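Local structure of SusD homolog (Bacteroides thetaiotaomicron, 3SGH) at residues 33-37 with 242-248; 100-106 with 153-158; 253-258 with 435-439. The protein probably binds glycans at the outer membrane, as a SusD-like lipoprotein of the kind that helps Bacteroides capture sugars for import. One frame throughout, in Å; residues are numbered along the deposited sequence. Where two conformers were deposited one is given.

Contact 1 (33-37 with 242-248); sequences QNACQ and IVSGWPE
At the surface of the mainly helical SusD-like fold, helix 33-40 (residues 33-37) meets the cis-Pro247 turn leading from helix 239-245 into strand 249-251; Gln33 faces Ile242 (CA-CA 6.3 Å) and Gln37 faces Val243 (6.6 Å). Ile242, mt, brings CD1 within 3.2 Å of Gln33 OE1. Val243, with chi1 t, lays CG2 3.6 Å from Gln33 O and 4.0 Å from Gln37 CB. At Trp246 (chi1 m, chi2 -23°) the indole turns its edge to the helix: CZ2 lies 4.1 Å from Gln33 NE2 and CZ3 3.5 Å from Gln37 OE1. Glu248, mt, closes the turn with N to Val243 O at 2.9 Å and accepts at OE1 a hydrogen bond from NE2 of Gln37 (tt), 2.8 Å long. Water 1 lies 2.9 Å from Gln37 NE2 and 2.8 Å from Glu248 O; water 2 donates to Gln37 OE1 and Glu248 OE1, 2.8 Å from each. Amide, carboxylate and water thus join a helix side chain to the loop following helix 239-245.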
loop_
_atom_site.group_PDB
_atom_site.type_symbol
_atom_site.label_atom_id
_atom_site.label_comp_id
_atom_site.label_asym_id
_atom_site.label_seq_id
_atom_site.Cartn_x
_atom_site.Cartn_y
_atom_site.Cartn_z
ATOM N N GLN A 33 0.982 -4.983 16.898
ATOM C CA GLN A 33 -0.047 -3.982 17.035
ATOM C C GLN A 33 0.423 -2.546 16.755
ATOM O O GLN A 33 -0.314 -1.786 16.127
ATOM C CB GLN A 33 -0.746 -4.090 18.405
ATOM C CG GLN A 33 0.168 -3.770 19.580
ATOM C CD GLN A 33 -0.326 -4.366 20.863
ATOM O OE1 GLN A 33 -0.617 -5.584 20.940
ATOM N NE2 GLN A 33 -0.482 -3.529 21.872
ATOM N N ASN A 34 1.636 -2.178 17.196
ATOM C CA ASN A 34 2.139 -0.820 16.953
ATOM C C ASN A 34 2.660 -0.634 15.537
ATOM O O ASN A 34 2.433 0.411 14.948
ATOM C CB ASN A 34 3.222 -0.486 17.964
ATOM C CG ASN A 34 2.727 -0.686 19.405
ATOM O OD1 ASN A 34 3.248 -1.518 20.131
ATOM N ND2 ASN A 34 1.672 0.018 19.770
ATOM N N ALA A 35 3.328 -1.639 14.990
ATOM C CA ALA A 35 3.701 -1.641 13.563
ATOM C C ALA A 35 2.450 -1.475 12.702
ATOM O O ALA A 35 2.458 -0.697 11.761
ATOM C CB ALA A 35 4.421 -2.965 13.202
ATOM N N CYS A 36 1.397 -2.240 13.039
ATOM C CA CYS A 36 0.114 -2.171 12.338
ATOM C C CYS A 36 -0.478 -0.757 12.394
ATOM O O CYS A 36 -0.859 -0.199 11.365
ATOM C CB CYS A 36 -0.863 -3.221 12.875
ATOM S SG CYS A 36 -2.325 -3.360 11.853
ATOM N N GLN A 37 -0.502 -0.151 13.571
ATOM C CA GLN A 37 -1.025 1.190 13.665
ATOM C C GLN A 37 -0.194 2.141 12.822
ATOM O O GLN A 37 -0.745 2.911 12.031
ATOM C CB GLN A 37 -1.109 1.711 15.075
ATOM C CG GLN A 37 -1.712 3.163 15.073
ATOM C CD GLN A 37 -2.228 3.570 16.448
ATOM O OE1 GLN A 37 -1.511 3.440 17.459
ATOM N NE2 GLN A 37 -3.465 4.060 16.485
ATOM N N ILE A 242 -6.493 -5.544 17.406
ATOM C CA ILE A 242 -6.060 -4.814 18.595
ATOM C C ILE A 242 -6.361 -3.289 18.393
ATOM O O ILE A 242 -7.011 -2.691 19.248
ATOM C CB ILE A 242 -4.576 -5.088 18.946
ATOM C CG1 ILE A 242 -4.389 -6.597 19.271
ATOM C CG2 ILE A 242 -4.146 -4.167 20.166
ATOM C CD1 ILE A 242 -2.914 -7.106 19.239
ATOM N N VAL A 243 -5.851 -2.682 17.323
ATOM C CA VAL A 243 -6.075 -1.254 17.057
ATOM C C VAL A 243 -7.576 -0.948 17.011
ATOM O O VAL A 243 -8.068 0.016 17.624
ATOM C CB VAL A 243 -5.316 -0.805 15.815
ATOM C CG1 VAL A 243 -5.506 0.698 15.550
ATOM C CG2 VAL A 243 -3.810 -1.140 15.981
ATOM N N SER A 244 -8.330 -1.837 16.375
ATOM C CA SER A 244 -9.762 -1.621 16.193
ATOM C C SER A 244 -10.522 -1.714 17.529
ATOM O O SER A 244 -11.561 -1.059 17.719
ATOM C CB SER A 244 -10.321 -2.645 15.202
ATOM O OG SER A 244 -11.720 -2.561 15.002
ATOM N N GLY A 245 -10.008 -2.543 18.427
ATOM C CA GLY A 245 -10.592 -2.749 19.736
ATOM C C GLY A 245 -10.387 -1.584 20.690
ATOM O O GLY A 245 -11.170 -1.416 21.625
ATOM N N TRP A 246 -9.374 -0.765 20.449
ATOM C CA TRP A 246 -9.059 0.351 21.345
ATOM C C TRP A 246 -10.167 1.362 21.666
ATOM O O TRP A 246 -10.368 1.650 22.862
ATOM C CB TRP A 246 -7.744 1.030 20.955
ATOM C CG TRP A 246 -6.528 0.191 21.159
ATOM C CD1 TRP A 246 -6.381 -0.871 22.016
ATOM C CD2 TRP A 246 -5.259 0.383 20.539
ATOM N NE1 TRP A 246 -5.098 -1.378 21.904
ATOM C CE2 TRP A 246 -4.396 -0.598 21.021
ATOM C CE3 TRP A 246 -4.777 1.290 19.586
ATOM C CZ2 TRP A 246 -3.086 -0.692 20.603
ATOM C CZ3 TRP A 246 -3.496 1.202 19.188
ATOM C CH2 TRP A 246 -2.652 0.205 19.686
ATOM N N PRO A 247 -10.926 1.881 20.662
ATOM C CA PRO A 247 -10.756 1.769 19.187
ATOM C C PRO A 247 -9.981 2.939 18.628
ATOM O O PRO A 247 -10.124 4.040 19.148
ATOM C CB PRO A 247 -12.198 1.850 18.655
ATOM C CG PRO A 247 -12.934 2.718 19.685
ATOM C CD PRO A 247 -12.207 2.515 21.023
ATOM N N GLU A 248 -9.168 2.725 17.598
ATOM C CA GLU A 248 -8.500 3.816 16.915
ATOM C C GLU A 248 -8.483 3.692 15.392
ATOM O O GLU A 248 -7.875 4.523 14.740
ATOM C CB GLU A 248 -7.095 4.052 17.497
ATOM C CG GLU A 248 -7.143 4.573 18.957
ATOM C CD GLU A 248 -5.800 4.941 19.552
ATOM O OE1 GLU A 248 -4.778 4.975 18.825
ATOM O OE2 GLU A 248 -5.804 5.225 20.773
HETATM O O HOH W 1 -5.140 4.429 14.133
HETATM O O HOH W 2 -2.272 4.477 20.000
#

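Contact 2 (100-106 with 153-158); sequences VIYAMAQ and NAITIL
Two helices of the alpha-helical, TPR-related SusD fold run in roughly opposite directions: segments 100-106, opening helix 100-120, and 153-158, within helix 140-162, have axes 8.6 Å apart at an angle of 146° (signed crossing -146°). Val100, chi1 t, sets its CG2 4.2 Å from Ile157 CG2 and its CG1 4.4 Å from Leu158 CD2, its CA being 6.4 Å from that of Leu158. The ring of Tyr102 (chi1 t, chi2 64°) flanks the interface, CD2 4.5 Å from Ile157 CD1, while its hydroxyl is hydrogen-bonded to Glu92 of helix 87-95. Ala103 marks the tightest register, CA to CA of Ala154 4.3 Å; its CB touches Ile157 CG2 at 3.7 Å, and its O meets Ala154 CB at 3.6 Å. Ile157 and Leu158 are mt. Met104, a selenomethionine (mmm), points its CA-CB bond away yet reaches Leu158 CD2 with SE at 4.2 Å. Gln106 (chi1 m, chi2 t) completes the face: its OE1 accepts a nearly linear hydrogen bond from Asn153 ND2 (chi1 t), 2.7 Å long.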
loop_
_atom_site.group_PDB
_atom_site.type_symbol
_atom_site.label_atom_id
_atom_site.label_comp_id
_atom_site.label_asym_id
_atom_site.label_seq_id
_atom_site.Cartn_x
_atom_site.Cartn_y
_atom_site.Cartn_z
ATOM N N VAL A 100 19.256 -19.172 -1.376
ATOM C CA VAL A 100 17.837 -18.765 -1.213
ATOM C C VAL A 100 17.634 -17.850 -0.002
ATOM O O VAL A 100 16.796 -16.948 -0.045
ATOM C CB VAL A 100 16.964 -20.013 -1.140
ATOM C CG1 VAL A 100 15.533 -19.675 -0.655
ATOM C CG2 VAL A 100 16.922 -20.702 -2.517
ATOM N N ILE A 101 18.408 -18.014 1.058
ATOM C CA ILE A 101 18.197 -17.200 2.266
ATOM C C ILE A 101 18.681 -15.782 1.960
ATOM O O ILE A 101 18.023 -14.828 2.347
ATOM C CB ILE A 101 18.870 -17.796 3.535
ATOM C CG1 ILE A 101 18.323 -19.218 3.768
ATOM C CG2 ILE A 101 18.693 -16.886 4.748
ATOM C CD1 ILE A 101 16.784 -19.346 3.812
ATOM N N TYR A 102 19.776 -15.637 1.200
ATOM C CA TYR A 102 20.222 -14.329 0.788
ATOM C C TYR A 102 19.227 -13.684 -0.164
ATOM O O TYR A 102 18.928 -12.497 -0.036
ATOM C CB TYR A 102 21.597 -14.396 0.133
ATOM C CG TYR A 102 22.084 -13.072 -0.333
ATOM C CD1 TYR A 102 22.332 -12.047 0.575
ATOM C CD2 TYR A 102 22.331 -12.828 -1.693
ATOM C CE1 TYR A 102 22.797 -10.813 0.151
ATOM C CE2 TYR A 102 22.811 -11.582 -2.114
ATOM C CZ TYR A 102 23.052 -10.598 -1.174
ATOM O OH TYR A 102 23.533 -9.351 -1.572
ATOM N N ALA A 103 18.727 -14.458 -1.136
ATOM C CA ALA A 103 17.702 -13.982 -2.055
ATOM C C ALA A 103 16.508 -13.447 -1.254
ATOM O O ALA A 103 15.980 -12.366 -1.551
ATOM C CB ALA A 103 17.269 -15.098 -2.975
HETATM N N MSE A 104 16.052 -14.209 -0.255
HETATM C CA MSE A 104 14.909 -13.760 0.546
HETATM C C MSE A 104 15.213 -12.505 1.348
HETATM O O MSE A 104 14.328 -11.684 1.566
HETATM C CB MSE A 104 14.385 -14.880 1.453
HETATM C CG MSE A 104 13.770 -16.015 0.669
HETATM SE SE MSE A 104 12.224 -15.528 -0.298
HETATM C CE MSE A 104 11.395 -14.384 1.071
ATOM N N ALA A 105 16.465 -12.352 1.804
ATOM C CA ALA A 105 16.859 -11.143 2.544
ATOM C C ALA A 105 16.851 -9.930 1.608
ATOM O O ALA A 105 16.369 -8.871 1.966
ATOM C CB ALA A 105 18.230 -11.340 3.210
ATOM N N GLN A 106 17.289 -10.125 0.375
ATOM C CA GLN A 106 17.256 -9.076 -0.639
ATOM C C GLN A 106 15.832 -8.669 -0.990
ATOM O O GLN A 106 15.508 -7.478 -1.051
ATOM C CB GLN A 106 17.932 -9.589 -1.908
ATOM C CG GLN A 106 19.417 -9.576 -1.844
ATOM C CD GLN A 106 20.035 -9.772 -3.217
ATOM O OE1 GLN A 106 19.740 -10.750 -3.901
ATOM N NE2 GLN A 106 20.858 -8.827 -3.626
ATOM N N ASN A 153 18.478 -9.896 -8.900
ATOM C CA ASN A 153 19.406 -10.874 -8.354
ATOM C C ASN A 153 18.638 -11.922 -7.552
ATOM O O ASN A 153 18.883 -13.094 -7.708
ATOM C CB ASN A 153 20.410 -10.202 -7.442
ATOM C CG ASN A 153 21.538 -11.155 -7.027
ATOM O OD1 ASN A 153 22.381 -11.500 -7.877
ATOM N ND2 ASN A 153 21.545 -11.609 -5.741
ATOM N N ALA A 154 17.687 -11.483 -6.719
ATOM C CA ALA A 154 16.846 -12.398 -5.948
ATOM C C ALA A 154 16.024 -13.307 -6.857
ATOM O O ALA A 154 15.953 -14.539 -6.621
ATOM C CB ALA A 154 15.961 -11.622 -5.025
ATOM N N ILE A 155 15.456 -12.722 -7.911
ATOM C CA ILE A 155 14.685 -13.457 -8.907
ATOM C C ILE A 155 15.523 -14.549 -9.567
ATOM O O ILE A 155 15.034 -15.669 -9.731
ATOM C CB ILE A 155 14.021 -12.507 -9.976
ATOM C CG1 ILE A 155 12.888 -11.721 -9.307
ATOM C CG2 ILE A 155 13.559 -13.295 -11.180
ATOM C CD1 ILE A 155 12.347 -10.509 -10.115
ATOM N N THR A 156 16.784 -14.262 -9.880
ATOM C CA THR A 156 17.603 -15.275 -10.561
ATOM C C THR A 156 17.821 -16.464 -9.651
ATOM O O THR A 156 17.739 -17.620 -10.078
ATOM C CB THR A 156 18.947 -14.711 -10.958
ATOM O OG1 THR A 156 18.733 -13.621 -11.866
ATOM C CG2 THR A 156 19.807 -15.790 -11.653
ATOM N N ILE A 157 18.057 -16.179 -8.377
ATOM C CA ILE A 157 18.266 -17.239 -7.378
ATOM C C ILE A 157 17.025 -18.056 -7.135
ATOM O O ILE A 157 17.089 -19.277 -7.120
ATOM C CB ILE A 157 18.723 -16.660 -6.021
ATOM C CG1 ILE A 157 20.111 -16.074 -6.185
ATOM C CG2 ILE A 157 18.790 -17.779 -4.956
ATOM C CD1 ILE A 157 20.542 -15.223 -5.037
ATOM N N LEU A 158 15.898 -17.375 -6.930
ATOM C CA LEU A 158 14.628 -18.062 -6.657
ATOM C C LEU A 158 14.183 -18.931 -7.860
ATOM O O LEU A 158 13.634 -20.018 -7.658
ATOM C CB LEU A 158 13.526 -17.073 -6.304
ATOM C CG LEU A 158 13.698 -16.324 -4.975
ATOM C CD1 LEU A 158 12.717 -15.144 -4.861
ATOM C CD2 LEU A 158 13.590 -17.340 -3.774
#

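Contact 3 (253-258 with 435-439)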
loop_
_atom_site.group_PDB
_atom_site.type_symbol
_atom_site.label_atom_id
_atom_site.label_comp_id
_atom_site.label_asym_id
_atom_site.label_seq_id
_atom_site.Cartn_x
_atom_site.Cartn_y
_atom_site.Cartn_z
ATOM N N ALA A 253 -14.845 6.483 5.088
ATOM C CA ALA A 253 -15.970 6.983 4.330
ATOM C C ALA A 253 -15.831 6.785 2.830
ATOM O O ALA A 253 -16.801 6.524 2.123
ATOM C CB ALA A 253 -16.063 8.509 4.599
ATOM N N CYS A 254 -14.610 6.975 2.336
ATOM C CA CYS A 254 -14.343 6.973 0.912
ATOM C C CYS A 254 -14.549 5.583 0.249
ATOM O O CYS A 254 -15.419 5.450 -0.585
ATOM C CB CYS A 254 -12.917 7.476 0.668
ATOM S SG CYS A 254 -12.472 7.592 -1.062
ATOM N N LEU A 255 -13.805 4.554 0.675
ATOM C CA LEU A 255 -14.008 3.229 0.110
ATOM C C LEU A 255 -15.452 2.735 0.323
ATOM O O LEU A 255 -16.062 2.182 -0.602
ATOM C CB LEU A 255 -13.034 2.214 0.706
ATOM C CG LEU A 255 -13.116 0.805 0.108
ATOM C CD1 LEU A 255 -12.818 0.816 -1.393
ATOM C CD2 LEU A 255 -12.186 -0.174 0.904
ATOM N N VAL A 256 -16.006 2.931 1.511
ATOM C CA VAL A 256 -17.370 2.451 1.811
ATOM C C VAL A 256 -18.380 3.124 0.866
ATOM O O VAL A 256 -19.269 2.486 0.317
ATOM C CB VAL A 256 -17.765 2.687 3.302
ATOM C CG1 VAL A 256 -19.213 2.267 3.543
ATOM C CG2 VAL A 256 -16.763 1.918 4.254
ATOM N N SER A 257 -18.264 4.437 0.681
ATOM C CA SER A 257 -19.153 5.181 -0.245
ATOM C C SER A 257 -19.027 4.747 -1.710
ATOM O O SER A 257 -20.040 4.614 -2.437
ATOM C CB SER A 257 -18.892 6.694 -0.138
ATOM O OG SER A 257 -19.302 7.130 1.142
ATOM N N TYR A 258 -17.814 4.513 -2.190
ATOM C CA TYR A 258 -17.699 3.982 -3.544
ATOM C C TYR A 258 -18.461 2.638 -3.645
ATOM O O TYR A 258 -19.255 2.399 -4.565
ATOM C CB TYR A 258 -16.252 3.724 -3.916
ATOM C CG TYR A 258 -15.484 4.889 -4.586
ATOM C CD1 TYR A 258 -15.003 5.968 -3.872
ATOM C CD2 TYR A 258 -15.230 4.841 -5.943
ATOM C CE1 TYR A 258 -14.250 6.979 -4.512
ATOM C CE2 TYR A 258 -14.499 5.809 -6.561
ATOM C CZ TYR A 258 -14.027 6.881 -5.854
ATOM O OH TYR A 258 -13.257 7.806 -6.512
ATOM N N PRO A 435 -7.358 6.307 -7.623
ATOM C CA PRO A 435 -8.743 6.652 -7.359
ATOM C C PRO A 435 -8.877 8.044 -6.698
ATOM O O PRO A 435 -7.906 8.562 -6.128
ATOM C CB PRO A 435 -9.160 5.557 -6.383
ATOM C CG PRO A 435 -7.916 5.317 -5.583
ATOM C CD PRO A 435 -6.856 5.321 -6.654
ATOM N N ARG A 436 -10.054 8.649 -6.816
ATOM C CA ARG A 436 -10.300 9.978 -6.281
ATOM C C ARG A 436 -10.600 9.928 -4.782
ATOM O O ARG A 436 -11.744 10.060 -4.325
ATOM C CB ARG A 436 -11.403 10.681 -7.044
ATOM C CG ARG A 436 -11.234 10.648 -8.564
ATOM C CD ARG A 436 -12.303 11.458 -9.214
ATOM N NE ARG A 436 -12.372 11.214 -10.661
ATOM C CZ ARG A 436 -12.266 12.147 -11.610
ATOM N NH1 ARG A 436 -12.066 13.421 -11.306
ATOM N NH2 ARG A 436 -12.367 11.799 -12.881
ATOM N N ILE A 437 -9.522 9.780 -4.021
ATOM C CA ILE A 437 -9.580 9.630 -2.559
ATOM C C ILE A 437 -10.087 10.901 -1.900
ATOM O O ILE A 437 -9.620 12.023 -2.212
ATOM C CB ILE A 437 -8.185 9.298 -1.974
ATOM C CG1 ILE A 437 -7.648 7.998 -2.562
ATOM C CG2 ILE A 437 -8.233 9.226 -0.466
ATOM C CD1 ILE A 437 -8.688 6.854 -2.502
ATOM N N PHE A 438 -11.055 10.755 -1.011
ATOM C CA PHE A 438 -11.597 11.911 -0.310
ATOM C C PHE A 438 -10.519 12.609 0.533
ATOM O O PHE A 438 -9.928 11.987 1.421
ATOM C CB PHE A 438 -12.702 11.503 0.649
ATOM C CG PHE A 438 -13.923 10.880 0.028
ATOM C CD1 PHE A 438 -14.092 10.728 -1.331
ATOM C CD2 PHE A 438 -14.982 10.535 0.875
ATOM C CE1 PHE A 438 -15.280 10.136 -1.829
ATOM C CE2 PHE A 438 -16.133 9.992 0.401
ATOM C CZ PHE A 438 -16.306 9.794 -0.939
ATOM N N PRO A 439 -10.319 13.913 0.308
ATOM C CA PRO A 439 -9.332 14.648 1.123
ATOM C C PRO A 439 -9.915 14.977 2.486
ATOM O O PRO A 439 -11.115 14.806 2.708
ATOM C CB PRO A 439 -9.152 15.939 0.345
ATOM C CG PRO A 439 -10.509 16.189 -0.247
ATOM C CD PRO A 439 -10.986 14.798 -0.670
HETATM O O HOH W 3 -11.808 6.925 -8.913
#
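A single thiol serves two roles here: Cys254 SG accepts a hydrogen bond from the backbone N of Phe438, 3.5 Å long with an N-H...S angle of 163°, and also lies over the face of the Phe438 ring, 3.9 Å from its centroid. This sulfur-aromatic contact is joined by a CH-pi interaction, with Cys254 CA 3.7 Å from the same centroid. The t rotamer of Cys254 directs the sulfur at the loop, where it also meets Ile437 CD1 at 4.1 Å. The ring of Phe438 is further bordered by Ser257 CB, 4.1 Å from CZ, and by Tyr258, whose CE1 is 4.3 Å from CE1 of Phe438. In the SusD-like fold this fastens the first turns of helix 253-261 to the irregular segment 435-439, which follows helix 424-432. A cis peptide precedes Pro435, and Arg436 is the centre of an inverse gamma turn, with a weak Ile437 N to Pro435 O bond of 2.9 Å. Tyr258 OH approaches Arg436 CB to 3.5 Å, and water 3 bridges that hydroxyl (2.9 Å) to Arg436 N (3.2 Å). The guanidinium group leads away to a salt bridge with Glu408, while Trp415 of helix 403-417 meets the Tyr258 ring edge-to-face.

Contacts 2 and 3 are buried, whereas contact 1 lies at the surface, and the chemistry follows: mostly aliphatic packing, with the edge of a tyrosine, a selenium atom and one amide pair, in contact 2, sulfur and aromatic rings in contact 3, and a hydrated amide-carboxylate link in contact 1. Only contact 2 joins two long helices; contact 1 pairs two short ones, and contact 3 sets a helix against a loop. No element is shared, but strand 249-251 leads from contact 1 to the helix of contact 3, their centres 22 Å apart. Contact 2 is nested within the loop closed by contact 1, yet its centre is 38 Å from that of contact 3, across the middle of the chain.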